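Local coordinates for MHP1 (Microbacterium liquefaciens, PDB 2JLN), which carries 5-aryl-substituted hydantoins such as 5-indolylmethyl hydantoin and 5-benzyl hydantoin across the membrane in a sodium-dependent symport, preferring the L isomer, at residues A[83-87]-A[462-466]; A[115-120]-A[350-356]; A[128-132]-A[303-307]; A[384-388]-A[453-457]. All blocks are in the same frame, centred on the assembly; numbering follows the deposited sequence.

Contacts 2 and 3 sit on one long helix, 104-137, and their centres are about 19 Å apart: 115-120 meets the loop 350-356, and further along 128-132 meets helix 296-311. Contacts 1 and 4 lie on the other side of the chain's centre, about 15 Å apart between centres, where the C-terminal tail (453-457, then 462-466) is tied down on the ends of helices 81-86 and 371-384. Contact 3 closes inside the loop of contact 2, contact 4 follows both, and contact 1 encloses all three. Contacts 2 and 3 thus pack helix 104-137 against a loop and a helix near the substrate and sodium sites, whereas contacts 1 and 4 anchor the tail away from them.

Contact 1: residues A[83-87]-A[462-466]; sequences AIRWG and NEDYL
Arg85 reaches Glu463 with one arm of its guanidinium: NH2 donates to OE2 over 3.1 Å, a salt bridge that is also a hydrogen bond, with an N-H...O angle of 146°. The two chains cross at about a right angle, and the guanidinium and carboxylate planes stand 67° apart, so this is an end-on grip by a single nitrogen, meeting OE2 nearly in line with its C-O bond. Both chains bend at chi2 to bring their charged ends together. Alongside, the Trp86 ring carries Arg85 CD over the centre of one face. Its six-membered rim reaches across to helix 462-466: CE3 meets Leu466 CD1 at 3.9 Å, with the methyl at the ring edge, and CZ3 lies 4.1 Å from Asn462 CB. Asn462 ND2 sits over a face of the indole, 4.2 Å from Trp86 CH2, but the amide is held elsewhere, OD1 taking Leu391 N and ND2 giving to Ile389 O. Tyr22 OH completes the polar side, hydrogen-bonded to both Arg85 NH1 and Glu463 OE1. The charged pair is thus linked twice, directly and through the tyrosine hydroxyl, while Trp86 lies against a face of the guanidinium and Leu466 at its edge; the opposite charges would be expected to keep both groups ionised, fastening the short, weakly bonded helical segment 462-466 to the end of helix 81-86.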
loop_
_atom_site.group_PDB
_atom_site.type_symbol
_atom_site.label_atom_id
_atom_site.label_comp_id
_atom_site.label_asym_id
_atom_site.label_seq_id
_atom_site.Cartn_x
_atom_site.Cartn_y
_atom_site.Cartn_z
ATOM N N ALA A 83 -9.590 4.847 10.727
ATOM C CA ALA A 83 -8.919 3.664 11.240
ATOM C C ALA A 83 -8.125 3.994 12.494
ATOM O O ALA A 83 -8.059 3.196 13.427
ATOM C CB ALA A 83 -8.021 3.077 10.189
ATOM N N ILE A 84 -7.509 5.171 12.513
ATOM C CA ILE A 84 -6.770 5.644 13.683
ATOM C C ILE A 84 -7.716 5.849 14.887
ATOM O O ILE A 84 -7.452 5.372 16.002
ATOM C CB ILE A 84 -6.003 6.941 13.338
ATOM C CG1 ILE A 84 -4.816 6.620 12.429
ATOM C CG2 ILE A 84 -5.529 7.652 14.580
ATOM C CD1 ILE A 84 -4.052 7.812 11.949
ATOM N N ARG A 85 -8.834 6.532 14.661
ATOM C CA ARG A 85 -9.750 6.862 15.741
ATOM C C ARG A 85 -10.460 5.622 16.310
ATOM O O ARG A 85 -10.564 5.491 17.531
ATOM C CB ARG A 85 -10.765 7.909 15.262
ATOM C CG ARG A 85 -11.359 8.797 16.340
ATOM C CD ARG A 85 -12.185 7.958 17.247
ATOM N NE ARG A 85 -12.760 8.686 18.372
ATOM C CZ ARG A 85 -13.030 8.120 19.548
ATOM N NH1 ARG A 85 -12.735 6.842 19.751
ATOM N NH2 ARG A 85 -13.577 8.834 20.527
ATOM N N TRP A 86 -10.926 4.718 15.439
ATOM C CA TRP A 86 -11.803 3.618 15.862
ATOM C C TRP A 86 -11.174 2.240 15.835
ATOM O O TRP A 86 -11.855 1.245 16.085
ATOM C CB TRP A 86 -13.092 3.574 15.035
ATOM C CG TRP A 86 -13.905 4.823 15.106
ATOM C CD1 TRP A 86 -14.184 5.692 14.072
ATOM C CD2 TRP A 86 -14.533 5.375 16.271
ATOM N NE1 TRP A 86 -14.945 6.744 14.530
ATOM C CE2 TRP A 86 -15.175 6.571 15.875
ATOM C CE3 TRP A 86 -14.612 4.982 17.615
ATOM C CZ2 TRP A 86 -15.903 7.359 16.777
ATOM C CZ3 TRP A 86 -15.334 5.773 18.504
ATOM C CH2 TRP A 86 -15.968 6.937 18.082
ATOM N N GLY A 87 -9.891 2.178 15.512
ATOM C CA GLY A 87 -9.170 0.920 15.470
ATOM C C GLY A 87 -9.636 -0.175 14.514
ATOM O O GLY A 87 -9.294 -1.321 14.738
ATOM N N ASN A 462 -19.968 2.303 21.493
ATOM C CA ASN A 462 -18.694 2.408 20.763
ATOM C C ASN A 462 -17.471 2.329 21.679
ATOM O O ASN A 462 -16.467 1.685 21.363
ATOM C CB ASN A 462 -18.618 3.706 19.941
ATOM C CG ASN A 462 -19.272 3.591 18.576
ATOM O OD1 ASN A 462 -19.545 2.495 18.082
ATOM N ND2 ASN A 462 -19.522 4.735 17.954
ATOM N N GLU A 463 -17.555 3.008 22.814
ATOM C CA GLU A 463 -16.402 3.141 23.673
ATOM C C GLU A 463 -16.197 1.860 24.466
ATOM O O GLU A 463 -15.104 1.589 24.970
ATOM C CB GLU A 463 -16.568 4.358 24.566
ATOM C CG GLU A 463 -16.502 5.673 23.806
ATOM C CD GLU A 463 -15.080 6.042 23.414
ATOM O OE1 GLU A 463 -14.131 5.538 24.055
ATOM O OE2 GLU A 463 -14.900 6.844 22.466
ATOM N N ASP A 464 -17.253 1.057 24.541
ATOM C CA ASP A 464 -17.163 -0.283 25.108
ATOM C C ASP A 464 -16.149 -1.133 24.355
ATOM O O ASP A 464 -15.409 -1.884 24.971
ATOM C CB ASP A 464 -18.515 -0.988 25.047
ATOM C CG ASP A 464 -19.475 -0.554 26.148
ATOM O OD1 ASP A 464 -19.114 0.285 27.008
ATOM O OD2 ASP A 464 -20.613 -1.076 26.133
ATOM N N TYR A 465 -16.135 -1.033 23.025
ATOM C CA TYR A 465 -15.183 -1.786 22.189
ATOM C C TYR A 465 -13.708 -1.414 22.373
ATOM O O TYR A 465 -12.818 -2.243 22.153
ATOM C CB TYR A 465 -15.534 -1.629 20.714
ATOM C CG TYR A 465 -16.767 -2.363 20.320
ATOM C CD1 TYR A 465 -18.005 -1.793 20.489
ATOM C CD2 TYR A 465 -16.694 -3.645 19.796
ATOM C CE1 TYR A 465 -19.146 -2.480 20.135
ATOM C CE2 TYR A 465 -17.824 -4.343 19.438
ATOM C CZ TYR A 465 -19.053 -3.755 19.603
ATOM O OH TYR A 465 -20.203 -4.425 19.259
ATOM N N LEU A 466 -13.455 -0.170 22.770
ATOM C CA LEU A 466 -12.095 0.347 22.875
ATOM C C LEU A 466 -11.541 0.526 24.291
ATOM O O LEU A 466 -10.377 0.178 24.544
ATOM C CB LEU A 466 -12.001 1.677 22.147
ATOM C CG LEU A 466 -12.456 1.456 20.736
ATOM C CD1 LEU A 466 -12.504 2.789 20.007
ATOM C CD2 LEU A 466 -11.471 0.467 20.131
#

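Contact 2: residues A[115-120]-A[350-356]; sequences LFWFGF and MMPWQFA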
loop_
_atom_site.group_PDB
_atom_site.type_symbol
_atom_site.label_atom_id
_atom_site.label_comp_id
_atom_site.label_asym_id
_atom_site.label_seq_id
_atom_site.Cartn_x
_atom_site.Cartn_y
_atom_site.Cartn_z
ATOM N N LEU A 115 -2.935 -9.993 -3.672
ATOM C CA LEU A 115 -2.491 -11.381 -3.764
ATOM C C LEU A 115 -1.558 -11.622 -4.951
ATOM O O LEU A 115 -0.580 -12.357 -4.835
ATOM C CB LEU A 115 -3.702 -12.287 -3.900
ATOM C CG LEU A 115 -4.354 -12.675 -2.590
ATOM C CD1 LEU A 115 -5.271 -13.890 -2.804
ATOM C CD2 LEU A 115 -3.241 -12.951 -1.588
ATOM N N PHE A 116 -1.878 -11.031 -6.101
ATOM C CA PHE A 116 -0.994 -11.078 -7.254
ATOM C C PHE A 116 0.398 -10.535 -6.899
ATOM O O PHE A 116 1.394 -11.266 -6.948
ATOM C CB PHE A 116 -1.590 -10.280 -8.415
ATOM C CG PHE A 116 -0.754 -10.313 -9.680
ATOM C CD1 PHE A 116 0.171 -9.304 -9.947
ATOM C CD2 PHE A 116 -0.905 -11.347 -10.605
ATOM C CE1 PHE A 116 0.943 -9.331 -11.111
ATOM C CE2 PHE A 116 -0.153 -11.379 -11.765
ATOM C CZ PHE A 116 0.780 -10.368 -12.018
ATOM N N TRP A 117 0.471 -9.258 -6.538
ATOM C CA TRP A 117 1.756 -8.663 -6.247
ATOM C C TRP A 117 2.526 -9.353 -5.128
ATOM O O TRP A 117 3.751 -9.366 -5.158
ATOM C CB TRP A 117 1.620 -7.176 -5.981
ATOM C CG TRP A 117 1.193 -6.418 -7.186
ATOM C CD1 TRP A 117 0.054 -5.689 -7.327
ATOM C CD2 TRP A 117 1.890 -6.322 -8.431
ATOM N NE1 TRP A 117 -0.002 -5.130 -8.578
ATOM C CE2 TRP A 117 1.110 -5.509 -9.282
ATOM C CE3 TRP A 117 3.092 -6.852 -8.916
ATOM C CZ2 TRP A 117 1.491 -5.212 -10.592
ATOM C CZ3 TRP A 117 3.469 -6.562 -10.217
ATOM C CH2 TRP A 117 2.666 -5.748 -11.039
ATOM N N PHE A 118 1.836 -9.935 -4.152
ATOM C CA PHE A 118 2.538 -10.739 -3.153
ATOM C C PHE A 118 3.422 -11.860 -3.762
ATOM O O PHE A 118 4.549 -12.076 -3.318
ATOM C CB PHE A 118 1.596 -11.350 -2.115
ATOM C CG PHE A 118 2.286 -12.349 -1.229
ATOM C CD1 PHE A 118 3.130 -11.921 -0.205
ATOM C CD2 PHE A 118 2.162 -13.708 -1.459
ATOM C CE1 PHE A 118 3.807 -12.815 0.586
ATOM C CE2 PHE A 118 2.823 -14.613 -0.661
ATOM C CZ PHE A 118 3.651 -14.163 0.360
ATOM N N GLY A 119 2.908 -12.581 -4.760
ATOM C CA GLY A 119 3.681 -13.619 -5.444
ATOM C C GLY A 119 4.783 -13.099 -6.376
ATOM O O GLY A 119 5.828 -13.732 -6.560
ATOM N N PHE A 120 4.562 -11.934 -6.970
ATOM C CA PHE A 120 5.599 -11.334 -7.770
ATOM C C PHE A 120 6.811 -11.006 -6.906
ATOM O O PHE A 120 7.927 -11.379 -7.237
ATOM C CB PHE A 120 5.092 -10.082 -8.482
ATOM C CG PHE A 120 6.040 -9.564 -9.527
ATOM C CD1 PHE A 120 6.310 -10.316 -10.659
ATOM C CD2 PHE A 120 6.668 -8.330 -9.367
ATOM C CE1 PHE A 120 7.193 -9.853 -11.611
ATOM C CE2 PHE A 120 7.565 -7.849 -10.320
ATOM C CZ PHE A 120 7.825 -8.611 -11.446
ATOM N N MET A 350 -1.036 -18.584 -8.209
ATOM C CA MET A 350 -1.361 -17.773 -9.384
ATOM C C MET A 350 -0.093 -17.663 -10.227
ATOM O O MET A 350 -0.100 -17.109 -11.324
ATOM C CB MET A 350 -1.826 -16.358 -9.003
ATOM C CG MET A 350 -2.908 -16.258 -7.924
ATOM S SD MET A 350 -3.533 -14.558 -7.722
ATOM C CE MET A 350 -4.749 -14.525 -9.040
ATOM N N MET A 351 1.002 -18.192 -9.688
ATOM C CA MET A 351 2.308 -18.112 -10.330
ATOM C C MET A 351 2.432 -16.860 -11.179
ATOM O O MET A 351 2.694 -16.957 -12.379
ATOM C CB MET A 351 2.554 -19.363 -11.171
ATOM C CG MET A 351 2.457 -20.654 -10.352
ATOM S SD MET A 351 2.716 -22.148 -11.325
ATOM C CE MET A 351 4.391 -21.869 -11.912
ATOM N N PRO A 352 2.249 -15.680 -10.545
ATOM C CA PRO A 352 2.084 -14.363 -11.188
ATOM C C PRO A 352 3.334 -13.803 -11.864
ATOM O O PRO A 352 3.242 -12.789 -12.544
ATOM C CB PRO A 352 1.682 -13.461 -10.013
ATOM C CG PRO A 352 2.255 -14.153 -8.809
ATOM C CD PRO A 352 2.027 -15.593 -9.088
ATOM N N TRP A 353 4.482 -14.439 -11.661
ATOM C CA TRP A 353 5.738 -13.952 -12.228
ATOM C C TRP A 353 5.819 -14.288 -13.703
ATOM O O TRP A 353 6.822 -13.993 -14.356
ATOM C CB TRP A 353 6.952 -14.539 -11.491
ATOM C CG TRP A 353 6.809 -15.984 -11.165
ATOM C CD1 TRP A 353 7.292 -17.033 -11.879
ATOM C CD2 TRP A 353 6.109 -16.542 -10.043
ATOM N NE1 TRP A 353 6.940 -18.224 -11.270
ATOM C CE2 TRP A 353 6.216 -17.948 -10.141
ATOM C CE3 TRP A 353 5.400 -15.992 -8.975
ATOM C CZ2 TRP A 353 5.650 -18.804 -9.210
ATOM C CZ3 TRP A 353 4.842 -16.837 -8.056
ATOM C CH2 TRP A 353 4.969 -18.235 -8.175
ATOM N N GLN A 354 4.754 -14.900 -14.220
ATOM C CA GLN A 354 4.693 -15.290 -15.628
ATOM C C GLN A 354 3.562 -14.616 -16.427
ATOM O O GLN A 354 3.333 -14.935 -17.591
ATOM C CB GLN A 354 4.645 -16.816 -15.752
ATOM C CG GLN A 354 6.037 -17.440 -15.679
ATOM C CD GLN A 354 6.020 -18.952 -15.521
ATOM O OE1 GLN A 354 4.975 -19.553 -15.237
ATOM N NE2 GLN A 354 7.188 -19.575 -15.692
ATOM N N PHE A 355 2.878 -13.664 -15.803
ATOM C CA PHE A 355 1.752 -12.974 -16.428
ATOM C C PHE A 355 1.877 -11.465 -16.237
ATOM O O PHE A 355 1.052 -10.702 -16.740
ATOM C CB PHE A 355 0.425 -13.471 -15.835
ATOM C CG PHE A 355 0.265 -14.952 -15.898
ATOM C CD1 PHE A 355 0.829 -15.763 -14.922
ATOM C CD2 PHE A 355 -0.417 -15.545 -16.945
ATOM C CE1 PHE A 355 0.709 -17.154 -14.985
ATOM C CE2 PHE A 355 -0.547 -16.930 -17.017
ATOM C CZ PHE A 355 0.017 -17.737 -16.032
ATOM N N ALA A 356 2.894 -11.036 -15.489
ATOM C CA ALA A 356 3.113 -9.612 -15.248
ATOM C C ALA A 356 3.535 -8.958 -16.551
ATOM O O ALA A 356 3.096 -7.847 -16.858
ATOM C CB ALA A 356 4.167 -9.390 -14.167
#
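Phe116 and Pro352 meet face-on where helix 104-137 packs against the loop 350-356. The proline comes over one face of the phenyl ring in a CH-pi contact, its CB 3.6 Å from the ring centroid and 28° off the normal, displaced toward the CD2-CE2 rim. The neighbouring ring carbon, CG, lies against the helix backbone, 3.7 Å from Gly119 C. With no side chain at Gly119, the helix surface is low enough to admit both this ring and the benzo part of Trp353, whose CE3 is 3.3 Å from Gly119 O.

Ala356 CB touches both phenyl rings, set one helical turn apart: it is 4.1 Å from Phe116 CZ and 4.0 Å from Phe120 CE1. Phe116 and Phe120 both set CG anti to the backbone N (chi1 -178° and -169°), which sends the two rings off the helix in similar directions to receive the loop. Phe120 also presents its edge to Trp353 CA. At the far end Met350 lays its sulfur alongside Leu115, SD to CB 4.4 Å.

Further out, Trp123 stacks on the Trp353 ring, and Leu363 of helix 356-368 packs against Phe116. Gln121, a substrate-binding residue, follows directly after Phe120, whose side chain is about 5 Å from that of the glutamine. The arrangement is that of a turn between two helices whose proline packs against a glycine of a transmembrane helix, here beside the substrate site of an APC-clan transporter.

Contact 3: residues A[128-132]-A[303-307]; sequences ALDEI and QVFVL
Leu307 holds CG anti to its backbone N (chi1 -179°) and Leu129 holds its own anti to the carbonyl carbon, and these settings bring the two branched ends together between helices 104-137 and 296-311. The leucines cross at about a right angle, Leu129 CD2 meeting Leu307 CD2 at 3.6 Å while CD1 of Leu307 tucks against Leu129 CG. Phe149 of helix 142-157 touches both.

The helix segments run nearly antiparallel, at 159°, with axes 9.0 Å apart. The small Ala128 faces the other helix where the CA atoms come closest, opposite Gln303: its CB lies 4.2 Å from Val306 CG1, and its carbonyl O is 3.4 Å from Gln303 CG. Gln303, bent at chi2, lays its aliphatic part along Ile132, the two side chains sliding past each other in opposite directions with Ile132 CG1 3.4 Å from Gln303 CB. Beyond it, Ile132 CD1 reaches Val304 CG2 at 4.0 Å. The amide of Gln303 rests on the CB-CG part of Glu131, Gln303 CD to Glu131 CG 3.7 Å, its plane turned 58° from the carboxylate.

That carboxylate turns instead to Arg134, with which OE2 forms a salt bridge. Between these two segments the contact is accordingly van der Waals, with even the glutamine and glutamate meeting through their carbons, and the charge of Glu131 paired within helix 104-137.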
loop_
_atom_site.group_PDB
_atom_site.type_symbol
_atom_site.label_atom_id
_atom_site.label_comp_id
_atom_site.label_asym_id
_atom_site.label_seq_id
_atom_site.Cartn_x
_atom_site.Cartn_y
_atom_site.Cartn_z
ATOM N N ALA A 128 16.980 -13.545 -5.362
ATOM C CA ALA A 128 18.089 -13.017 -4.586
ATOM C C ALA A 128 18.744 -14.109 -3.741
ATOM O O ALA A 128 19.950 -14.300 -3.796
ATOM C CB ALA A 128 17.648 -11.827 -3.724
ATOM N N LEU A 129 17.959 -14.836 -2.963
ATOM C CA LEU A 129 18.553 -15.831 -2.078
ATOM C C LEU A 129 19.233 -16.868 -2.940
ATOM O O LEU A 129 20.291 -17.387 -2.573
ATOM C CB LEU A 129 17.513 -16.488 -1.155
ATOM C CG LEU A 129 16.876 -15.562 -0.119
ATOM C CD1 LEU A 129 15.400 -15.889 0.090
ATOM C CD2 LEU A 129 17.672 -15.588 1.175
ATOM N N ASP A 130 18.632 -17.150 -4.096
ATOM C CA ASP A 130 19.172 -18.143 -5.016
ATOM C C ASP A 130 20.504 -17.694 -5.656
ATOM O O ASP A 130 21.434 -18.495 -5.838
ATOM C CB ASP A 130 18.156 -18.498 -6.094
ATOM C CG ASP A 130 18.476 -19.817 -6.761
ATOM O OD1 ASP A 130 18.957 -20.730 -6.043
ATOM O OD2 ASP A 130 18.259 -19.943 -7.986
ATOM N N GLU A 131 20.594 -16.413 -5.998
ATOM C CA GLU A 131 21.859 -15.853 -6.450
ATOM C C GLU A 131 22.900 -15.915 -5.338
ATOM O O GLU A 131 24.051 -16.239 -5.595
ATOM C CB GLU A 131 21.702 -14.413 -6.939
ATOM C CG GLU A 131 22.908 -13.929 -7.746
ATOM C CD GLU A 131 23.188 -14.775 -9.018
ATOM O OE1 GLU A 131 22.355 -15.654 -9.398
ATOM O OE2 GLU A 131 24.257 -14.540 -9.643
ATOM N N ILE A 132 22.505 -15.607 -4.107
ATOM C CA ILE A 132 23.434 -15.700 -2.992
ATOM C C ILE A 132 23.960 -17.121 -2.784
ATOM O O ILE A 132 25.158 -17.303 -2.558
ATOM C CB ILE A 132 22.842 -15.172 -1.683
ATOM C CG1 ILE A 132 22.413 -13.719 -1.855
ATOM C CG2 ILE A 132 23.858 -15.294 -0.561
ATOM C CD1 ILE A 132 21.961 -13.058 -0.577
ATOM N N GLN A 303 23.042 -8.467 -3.384
ATOM C CA GLN A 303 21.935 -9.399 -3.209
ATOM C C GLN A 303 21.293 -9.387 -1.800
ATOM O O GLN A 303 20.086 -9.591 -1.664
ATOM C CB GLN A 303 22.413 -10.797 -3.542
ATOM C CG GLN A 303 21.611 -11.443 -4.630
ATOM C CD GLN A 303 21.923 -10.844 -5.979
ATOM O OE1 GLN A 303 23.072 -10.456 -6.258
ATOM N NE2 GLN A 303 20.901 -10.761 -6.834
ATOM N N VAL A 304 22.097 -9.179 -0.756
ATOM C CA VAL A 304 21.564 -8.973 0.588
ATOM C C VAL A 304 20.676 -7.715 0.583
ATOM O O VAL A 304 19.637 -7.677 1.245
ATOM C CB VAL A 304 22.699 -8.899 1.678
ATOM C CG1 VAL A 304 22.200 -8.275 2.983
ATOM C CG2 VAL A 304 23.264 -10.267 1.946
ATOM N N PHE A 305 21.072 -6.695 -0.178
ATOM C CA PHE A 305 20.260 -5.486 -0.321
ATOM C C PHE A 305 18.855 -5.761 -0.901
ATOM O O PHE A 305 17.844 -5.468 -0.261
ATOM C CB PHE A 305 20.969 -4.461 -1.192
ATOM C CG PHE A 305 20.082 -3.340 -1.630
ATOM C CD1 PHE A 305 19.985 -2.178 -0.877
ATOM C CD2 PHE A 305 19.330 -3.442 -2.788
ATOM C CE1 PHE A 305 19.162 -1.135 -1.285
ATOM C CE2 PHE A 305 18.506 -2.407 -3.193
ATOM C CZ PHE A 305 18.419 -1.256 -2.441
ATOM N N VAL A 306 18.797 -6.308 -2.112
ATOM C CA VAL A 306 17.526 -6.653 -2.742
ATOM C C VAL A 306 16.573 -7.433 -1.808
ATOM O O VAL A 306 15.360 -7.162 -1.748
ATOM C CB VAL A 306 17.775 -7.470 -4.017
ATOM C CG1 VAL A 306 16.460 -7.918 -4.640
ATOM C CG2 VAL A 306 18.613 -6.671 -4.998
ATOM N N LEU A 307 17.128 -8.408 -1.089
ATOM C CA LEU A 307 16.369 -9.208 -0.128
ATOM C C LEU A 307 15.880 -8.364 1.044
ATOM O O LEU A 307 14.729 -8.433 1.429
ATOM C CB LEU A 307 17.239 -10.346 0.408
ATOM C CG LEU A 307 16.547 -11.280 1.398
ATOM C CD1 LEU A 307 15.556 -12.143 0.650
ATOM C CD2 LEU A 307 17.571 -12.127 2.102
#

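Contact 4: residues A[384-388]-A[453-457]; sequences VRRRR and PLFSE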
loop_
_atom_site.group_PDB
_atom_site.type_symbol
_atom_site.label_atom_id
_atom_site.label_comp_id
_atom_site.label_asym_id
_atom_site.label_seq_id
_atom_site.Cartn_x
_atom_site.Cartn_y
_atom_site.Cartn_z
ATOM N N VAL A 384 -21.203 12.466 4.408
ATOM C CA VAL A 384 -22.507 11.870 4.704
ATOM C C VAL A 384 -22.768 11.615 6.216
ATOM O O VAL A 384 -23.708 12.160 6.776
ATOM C CB VAL A 384 -22.679 10.555 3.916
ATOM C CG1 VAL A 384 -23.937 9.828 4.330
ATOM C CG2 VAL A 384 -22.684 10.831 2.448
ATOM N N ARG A 385 -21.950 10.800 6.879
ATOM C CA ARG A 385 -22.217 10.427 8.272
ATOM C C ARG A 385 -21.657 11.410 9.300
ATOM O O ARG A 385 -22.043 11.399 10.461
ATOM C CB ARG A 385 -21.710 9.015 8.553
ATOM C CG ARG A 385 -22.184 8.089 7.514
ATOM C CD ARG A 385 -22.312 6.707 7.992
ATOM N NE ARG A 385 -22.543 5.841 6.849
ATOM C CZ ARG A 385 -23.738 5.472 6.410
ATOM N NH1 ARG A 385 -24.814 5.879 7.042
ATOM N NH2 ARG A 385 -23.848 4.684 5.350
ATOM N N ARG A 386 -20.750 12.267 8.863
ATOM C CA ARG A 386 -20.168 13.248 9.758
ATOM C C ARG A 386 -19.411 12.565 10.882
ATOM O O ARG A 386 -19.506 12.955 12.047
ATOM C CB ARG A 386 -21.242 14.200 10.280
ATOM C CG ARG A 386 -21.774 15.084 9.168
ATOM C CD ARG A 386 -22.715 16.156 9.659
ATOM N NE ARG A 386 -22.930 17.157 8.611
ATOM C CZ ARG A 386 -23.904 18.071 8.625
ATOM N NH1 ARG A 386 -24.774 18.113 9.636
ATOM N NH2 ARG A 386 -24.016 18.941 7.621
ATOM N N ARG A 387 -18.643 11.548 10.510
ATOM C CA ARG A 387 -17.780 10.845 11.451
ATOM C C ARG A 387 -18.596 10.119 12.498
ATOM O O ARG A 387 -18.064 9.698 13.492
ATOM C CB ARG A 387 -16.831 11.821 12.146
ATOM C CG ARG A 387 -15.677 12.298 11.303
ATOM C CD ARG A 387 -15.161 13.617 11.854
ATOM N NE ARG A 387 -13.777 13.890 11.453
ATOM C CZ ARG A 387 -13.022 14.882 11.938
ATOM N NH1 ARG A 387 -13.514 15.722 12.860
ATOM N NH2 ARG A 387 -11.770 15.030 11.501
ATOM N N ARG A 388 -19.890 9.962 12.285
ATOM C CA ARG A 388 -20.722 9.370 13.318
ATOM C C ARG A 388 -21.104 7.920 12.958
ATOM O O ARG A 388 -22.049 7.672 12.214
ATOM C CB ARG A 388 -21.946 10.260 13.569
ATOM C CG ARG A 388 -22.773 9.894 14.787
ATOM C CD ARG A 388 -23.441 11.115 15.400
ATOM N NE ARG A 388 -24.686 11.496 14.727
ATOM C CZ ARG A 388 -25.890 10.990 15.023
ATOM N NH1 ARG A 388 -26.022 10.062 15.975
ATOM N NH2 ARG A 388 -26.974 11.407 14.364
ATOM N N PRO A 453 -31.980 3.878 7.761
ATOM C CA PRO A 453 -31.514 4.948 8.647
ATOM C C PRO A 453 -29.991 5.086 8.562
ATOM O O PRO A 453 -29.314 4.076 8.330
ATOM C CB PRO A 453 -31.919 4.443 10.035
ATOM C CG PRO A 453 -32.393 2.996 9.848
ATOM C CD PRO A 453 -31.992 2.588 8.459
ATOM N N LEU A 454 -29.466 6.299 8.749
ATOM C CA LEU A 454 -28.031 6.558 8.641
ATOM C C LEU A 454 -27.324 6.504 9.987
ATOM O O LEU A 454 -26.084 6.480 10.033
ATOM C CB LEU A 454 -27.758 7.937 8.043
ATOM C CG LEU A 454 -28.175 8.253 6.612
ATOM C CD1 LEU A 454 -27.681 9.643 6.228
ATOM C CD2 LEU A 454 -27.690 7.180 5.642
ATOM N N PHE A 455 -28.082 6.525 11.087
ATOM C CA PHE A 455 -27.451 6.464 12.418
ATOM C C PHE A 455 -28.148 5.436 13.280
ATOM O O PHE A 455 -29.193 4.930 12.892
ATOM C CB PHE A 455 -27.398 7.842 13.084
ATOM C CG PHE A 455 -26.756 8.895 12.223
ATOM C CD1 PHE A 455 -27.524 9.675 11.372
ATOM C CD2 PHE A 455 -25.385 9.079 12.230
ATOM C CE1 PHE A 455 -26.947 10.626 10.558
ATOM C CE2 PHE A 455 -24.795 10.041 11.415
ATOM C CZ PHE A 455 -25.579 10.820 10.581
ATOM N N SER A 456 -27.560 5.079 14.416
ATOM C CA SER A 456 -28.193 4.058 15.251
ATOM C C SER A 456 -28.011 4.274 16.751
ATOM O O SER A 456 -27.038 4.887 17.203
ATOM C CB SER A 456 -27.766 2.639 14.834
ATOM O OG SER A 456 -26.847 2.050 15.736
ATOM N N GLU A 457 -28.970 3.778 17.522
ATOM C CA GLU A 457 -28.904 3.929 18.964
ATOM C C GLU A 457 -27.717 3.168 19.564
ATOM O O GLU A 457 -27.116 3.616 20.550
ATOM C CB GLU A 457 -30.206 3.462 19.607
ATOM C CG GLU A 457 -31.429 4.178 19.086
ATOM C CD GLU A 457 -32.580 4.176 20.087
ATOM O OE1 GLU A 457 -32.990 3.078 20.547
ATOM O OE2 GLU A 457 -33.077 5.281 20.407
#
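A type I' beta turn, Arg385 to Arg388, follows helix 371-384, and the C-terminal tail 453-457 packs against it. Arg388 lies flat on the Phe455 ring as a cation-pi stack: the planes are only 4° apart, CZ is 3.8 Å from the ring centroid, and NH2 comes nearest, 3.3 Å from Phe455 CG. A bend at chi3 (82°) folds the guanidinium back over the ring, with the chain from CB to CG lying against the CD2-CE2 side. NH1 of the same group is salt-bridged to Glu459, a second partner on the tail that is consistent with holding the group in place.

At the ring edge, Phe455 CE2 abuts Arg385 O at 3.2 Å; the same carbonyl accepts the turn's own bond from Arg388 N. Arg385 extends past Leu454 and gives a weak hydrogen bond from NH1 to Leu454 O (3.3 Å, 130°), while NE is held in a salt bridge by Asp380. Val384 CG1 and Leu454 CD1 touch more loosely, 4.2 Å apart. Together these features make a loop-to-loop junction, in which a beta turn just past a transmembrane helix and an aromatic residue of the tail are joined by an arginine-phenylalanine stack.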